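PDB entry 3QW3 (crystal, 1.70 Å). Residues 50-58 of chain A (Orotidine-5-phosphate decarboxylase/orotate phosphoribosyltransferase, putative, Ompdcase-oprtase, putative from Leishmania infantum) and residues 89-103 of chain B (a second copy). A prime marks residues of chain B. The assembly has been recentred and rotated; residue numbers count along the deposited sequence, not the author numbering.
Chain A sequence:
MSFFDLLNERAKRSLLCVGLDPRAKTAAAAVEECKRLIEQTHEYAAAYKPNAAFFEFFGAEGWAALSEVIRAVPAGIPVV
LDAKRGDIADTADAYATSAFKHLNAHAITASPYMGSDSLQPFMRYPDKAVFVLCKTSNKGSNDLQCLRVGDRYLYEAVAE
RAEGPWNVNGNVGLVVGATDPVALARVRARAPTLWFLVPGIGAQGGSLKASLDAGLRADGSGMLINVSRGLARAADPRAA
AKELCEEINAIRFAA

Chain A, residues 50-58: PNAAFFEFF
Chain B (89-103) ADTADAYATSAFKHL

The most unusual feature of this contact is a methyl group seated almost exactly on an aromatic axis: Ala53 CB lies 3.5 Å from the centroid of the Tyr95′ ring (m, chi2 134°), 6° off its normal. Ala53 belongs to a short α-helix that starts at Ala52, with Asn51 at the N-cap, and runs at 34° to the chain B α-helix, N-to-C directions roughly aligned, axes 8.1 Å apart at closest approach. The chain B helix widens to a pi-type turn at 98-102 (His102′ N to Thr97′ O, 3.0 Å). In register, Ala53 CA sits 5.4 Å from Tyr95′ CA and Phe57 CA 5.3 Å from Ser98′ CA. Small residues suit this spacing: Ala53 CB points toward chain B, 3.9 Å from Ala94′ CB.

Beside this apolar centre, long, extended Glu56 (t, t, chi3 142°) carries OE1 to Ser98′ OG (t), which donates a 2.6 Å hydrogen bond. A water also donates to Glu56 OE1 (2.8 Å) and to Tyr95′ O (3.2 Å); OE2 is hydrogen-bonded elsewhere in the structure.

Two phenylalanines, CA-to-CB sideways, bring long flat rings nearer chain B. Phe54 (m, chi2 21°) places CD1 3.9 Å from Ala94′ CB. Phe57 (t, chi2 -86°) offers a face to the edge of His102′ (m), centroids 4.8 Å apart, planes at 71°; Phe57 CE2 lies 3.7 Å from Thr97′ CG2. Together the stretches bury 588 Å².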

# COMPACT_ATOMS: atom_id res chain seq x y z
N PRO A 50 15.34 2.39 -0.21
CA PRO A 50 14.85 3.44 0.68
C PRO A 50 13.45 3.16 1.21
O PRO A 50 12.60 2.63 0.49
CB PRO A 50 14.86 4.69 -0.20
CG PRO A 50 14.85 4.19 -1.59
CD PRO A 50 15.58 2.89 -1.57
N ASN A 51 13.25 3.52 2.47
CA ASN A 51 12.01 3.34 3.20
C ASN A 51 11.05 4.50 2.92
O ASN A 51 11.23 5.60 3.44
CB ASN A 51 12.34 3.27 4.70
CG ASN A 51 11.18 2.78 5.55
OD1 ASN A 51 11.35 1.92 6.42
ND2 ASN A 51 10.00 3.33 5.31
N ALA A 52 10.03 4.25 2.09
CA ALA A 52 9.11 5.32 1.67
C ALA A 52 8.39 5.98 2.86
O ALA A 52 8.15 7.19 2.85
CB ALA A 52 8.10 4.80 0.64
N ALA A 53 8.09 5.19 3.89
CA ALA A 53 7.39 5.71 5.07
C ALA A 53 8.26 6.66 5.89
O ALA A 53 7.80 7.70 6.37
CB ALA A 53 6.89 4.56 5.96
N PHE A 54 9.53 6.30 6.04
CA PHE A 54 10.46 7.10 6.83
C PHE A 54 10.66 8.48 6.21
O PHE A 54 10.81 9.47 6.91
CB PHE A 54 11.79 6.37 7.00
CG PHE A 54 11.79 5.31 8.09
CD1 PHE A 54 10.60 4.74 8.55
CD2 PHE A 54 12.99 4.87 8.63
CE1 PHE A 54 10.61 3.76 9.55
CE2 PHE A 54 13.01 3.88 9.62
CZ PHE A 54 11.83 3.33 10.08
N PHE A 55 10.65 8.54 4.88
CA PHE A 55 10.80 9.82 4.20
C PHE A 55 9.49 10.62 4.20
O PHE A 55 9.52 11.84 4.38
CB PHE A 55 11.36 9.64 2.79
CG PHE A 55 12.82 9.29 2.78
CD1 PHE A 55 13.79 10.30 2.83
CD2 PHE A 55 13.23 7.96 2.76
CE1 PHE A 55 15.15 9.98 2.83
CE2 PHE A 55 14.59 7.63 2.76
CZ PHE A 55 15.55 8.65 2.80
N GLU A 56 8.36 9.93 4.03
CA GLU A 56 7.05 10.57 4.13
C GLU A 56 6.87 11.24 5.51
O GLU A 56 6.23 12.29 5.61
CB GLU A 56 5.92 9.56 3.88
CG GLU A 56 4.53 10.19 3.95
CD GLU A 56 3.40 9.19 3.84
OE1 GLU A 56 2.38 9.36 4.55
OE2 GLU A 56 3.51 8.23 3.05
N PHE A 57 7.45 10.62 6.54
CA PHE A 57 7.38 11.11 7.92
C PHE A 57 7.81 12.57 8.06
O PHE A 57 7.23 13.33 8.84
CB PHE A 57 8.24 10.21 8.83
CG PHE A 57 8.22 10.59 10.29
CD1 PHE A 57 9.10 11.56 10.79
CD2 PHE A 57 7.36 9.96 11.18
CE1 PHE A 57 9.09 11.91 12.14
CE2 PHE A 57 7.36 10.29 12.54
CZ PHE A 57 8.23 11.27 13.02
N PHE A 58 8.82 12.97 7.28
CA PHE A 58 9.34 14.34 7.36
C PHE A 58 8.51 15.38 6.59
O PHE A 58 8.89 16.55 6.52
CB PHE A 58 10.81 14.38 6.93
CG PHE A 58 11.70 13.60 7.85
CD1 PHE A 58 11.89 14.02 9.17
CD2 PHE A 58 12.34 12.46 7.40
CE1 PHE A 58 12.71 13.29 10.02
CE2 PHE A 58 13.17 11.73 8.26
CZ PHE A 58 13.35 12.15 9.57
N ALA B 89 5.85 -2.91 11.75
CA ALA B 89 6.71 -2.31 12.77
C ALA B 89 6.93 -0.81 12.59
O ALA B 89 5.95 -0.06 12.42
CB ALA B 89 8.06 -3.08 12.85
N ASP B 90 8.18 -0.37 12.63
CA ASP B 90 8.52 1.05 12.55
C ASP B 90 8.04 1.71 11.27
O ASP B 90 7.72 2.90 11.27
CB ASP B 90 10.03 1.27 12.68
CG ASP B 90 10.57 0.98 14.07
OD1 ASP B 90 9.77 0.87 15.03
OD2 ASP B 90 11.81 0.86 14.21
N THR B 91 8.02 0.95 10.17
CA THR B 91 7.60 1.47 8.88
C THR B 91 6.11 1.79 8.92
O THR B 91 5.69 2.88 8.53
CB THR B 91 7.92 0.50 7.74
OG1 THR B 91 9.32 0.19 7.75
CG2 THR B 91 7.57 1.12 6.40
N ALA B 92 5.32 0.83 9.39
CA ALA B 92 3.89 1.02 9.55
C ALA B 92 3.60 2.14 10.55
O ALA B 92 2.70 2.96 10.33
CB ALA B 92 3.22 -0.27 9.98
N ASP B 93 4.38 2.20 11.64
CA ASP B 93 4.27 3.30 12.60
C ASP B 93 4.45 4.66 11.95
O ASP B 93 3.75 5.61 12.28
CB ASP B 93 5.29 3.16 13.74
CG ASP B 93 4.97 2.05 14.71
OD1 ASP B 93 3.79 1.63 14.83
OD2 ASP B 93 5.91 1.60 15.40
N ALA B 94 5.42 4.75 11.04
CA ALA B 94 5.72 6.00 10.36
C ALA B 94 4.58 6.41 9.43
O ALA B 94 4.22 7.59 9.38
CB ALA B 94 7.05 5.89 9.60
N TYR B 95 3.99 5.44 8.72
CA TYR B 95 2.82 5.74 7.89
C TYR B 95 1.66 6.25 8.74
O TYR B 95 0.94 7.18 8.34
CB TYR B 95 2.34 4.50 7.14
CG TYR B 95 3.10 4.13 5.88
CD1 TYR B 95 3.49 2.81 5.65
CD2 TYR B 95 3.40 5.09 4.90
CE1 TYR B 95 4.17 2.45 4.48
CE2 TYR B 95 4.08 4.73 3.73
CZ TYR B 95 4.46 3.41 3.53
OH TYR B 95 5.13 3.05 2.38
N ALA B 96 1.45 5.63 9.90
CA ALA B 96 0.35 6.01 10.79
C ALA B 96 0.57 7.41 11.38
O ALA B 96 -0.34 8.23 11.36
CB ALA B 96 0.16 4.97 11.90
N THR B 97 1.78 7.69 11.86
CA THR B 97 2.10 9.03 12.37
C THR B 97 1.90 10.10 11.28
O THR B 97 1.34 11.16 11.54
CB THR B 97 3.53 9.10 12.94
OG1 THR B 97 3.65 8.14 14.00
CG2 THR B 97 3.83 10.50 13.49
N SER B 98 2.36 9.81 10.06
CA SER B 98 2.19 10.74 8.95
C SER B 98 0.72 11.03 8.69
O SER B 98 0.31 12.20 8.63
CB SER B 98 2.85 10.20 7.68
OG SER B 98 2.50 11.00 6.58
N ALA B 99 -0.08 9.98 8.56
CA ALA B 99 -1.50 10.13 8.24
C ALA B 99 -2.27 10.81 9.36
O ALA B 99 -3.06 11.72 9.12
CB ALA B 99 -2.12 8.78 7.90
N PHE B 100 -2.04 10.36 10.59
CA PHE B 100 -2.92 10.72 11.71
C PHE B 100 -2.47 11.93 12.53
O PHE B 100 -3.30 12.65 13.08
CB PHE B 100 -3.12 9.53 12.66
CG PHE B 100 -3.81 8.35 12.04
CD1 PHE B 100 -4.78 8.50 11.04
CD2 PHE B 100 -3.53 7.06 12.50
CE1 PHE B 100 -5.42 7.39 10.49
CE2 PHE B 100 -4.16 5.96 11.96
CZ PHE B 100 -5.12 6.12 10.96
N LYS B 101 -1.15 12.12 12.63
CA LYS B 101 -0.59 13.20 13.45
C LYS B 101 -0.11 14.36 12.58
O LYS B 101 -0.43 15.52 12.85
CB LYS B 101 0.53 12.67 14.34
CG LYS B 101 1.16 13.70 15.28
N HIS B 102 0.67 14.05 11.54
CA HIS B 102 1.24 15.11 10.70
C HIS B 102 0.20 15.72 9.76
O HIS B 102 0.06 16.95 9.70
CB HIS B 102 2.45 14.61 9.90
CG HIS B 102 3.60 14.14 10.73
ND1 HIS B 102 3.69 14.36 12.09
CD2 HIS B 102 4.73 13.49 10.39
CE1 HIS B 102 4.82 13.85 12.55
NE2 HIS B 102 5.47 13.31 11.53
N LEU B 103 -0.52 14.87 9.02
CA LEU B 103 -1.56 15.32 8.08
C LEU B 103 -2.90 15.55 8.77
O LEU B 103 -3.77 16.24 8.23
CB LEU B 103 -1.73 14.32 6.94
CG LEU B 103 -0.57 14.23 5.94
CD1 LEU B 103 -0.70 12.99 5.08
CD2 LEU B 103 -0.49 15.50 5.08
O HOH W 1 0.67 7.20 5.19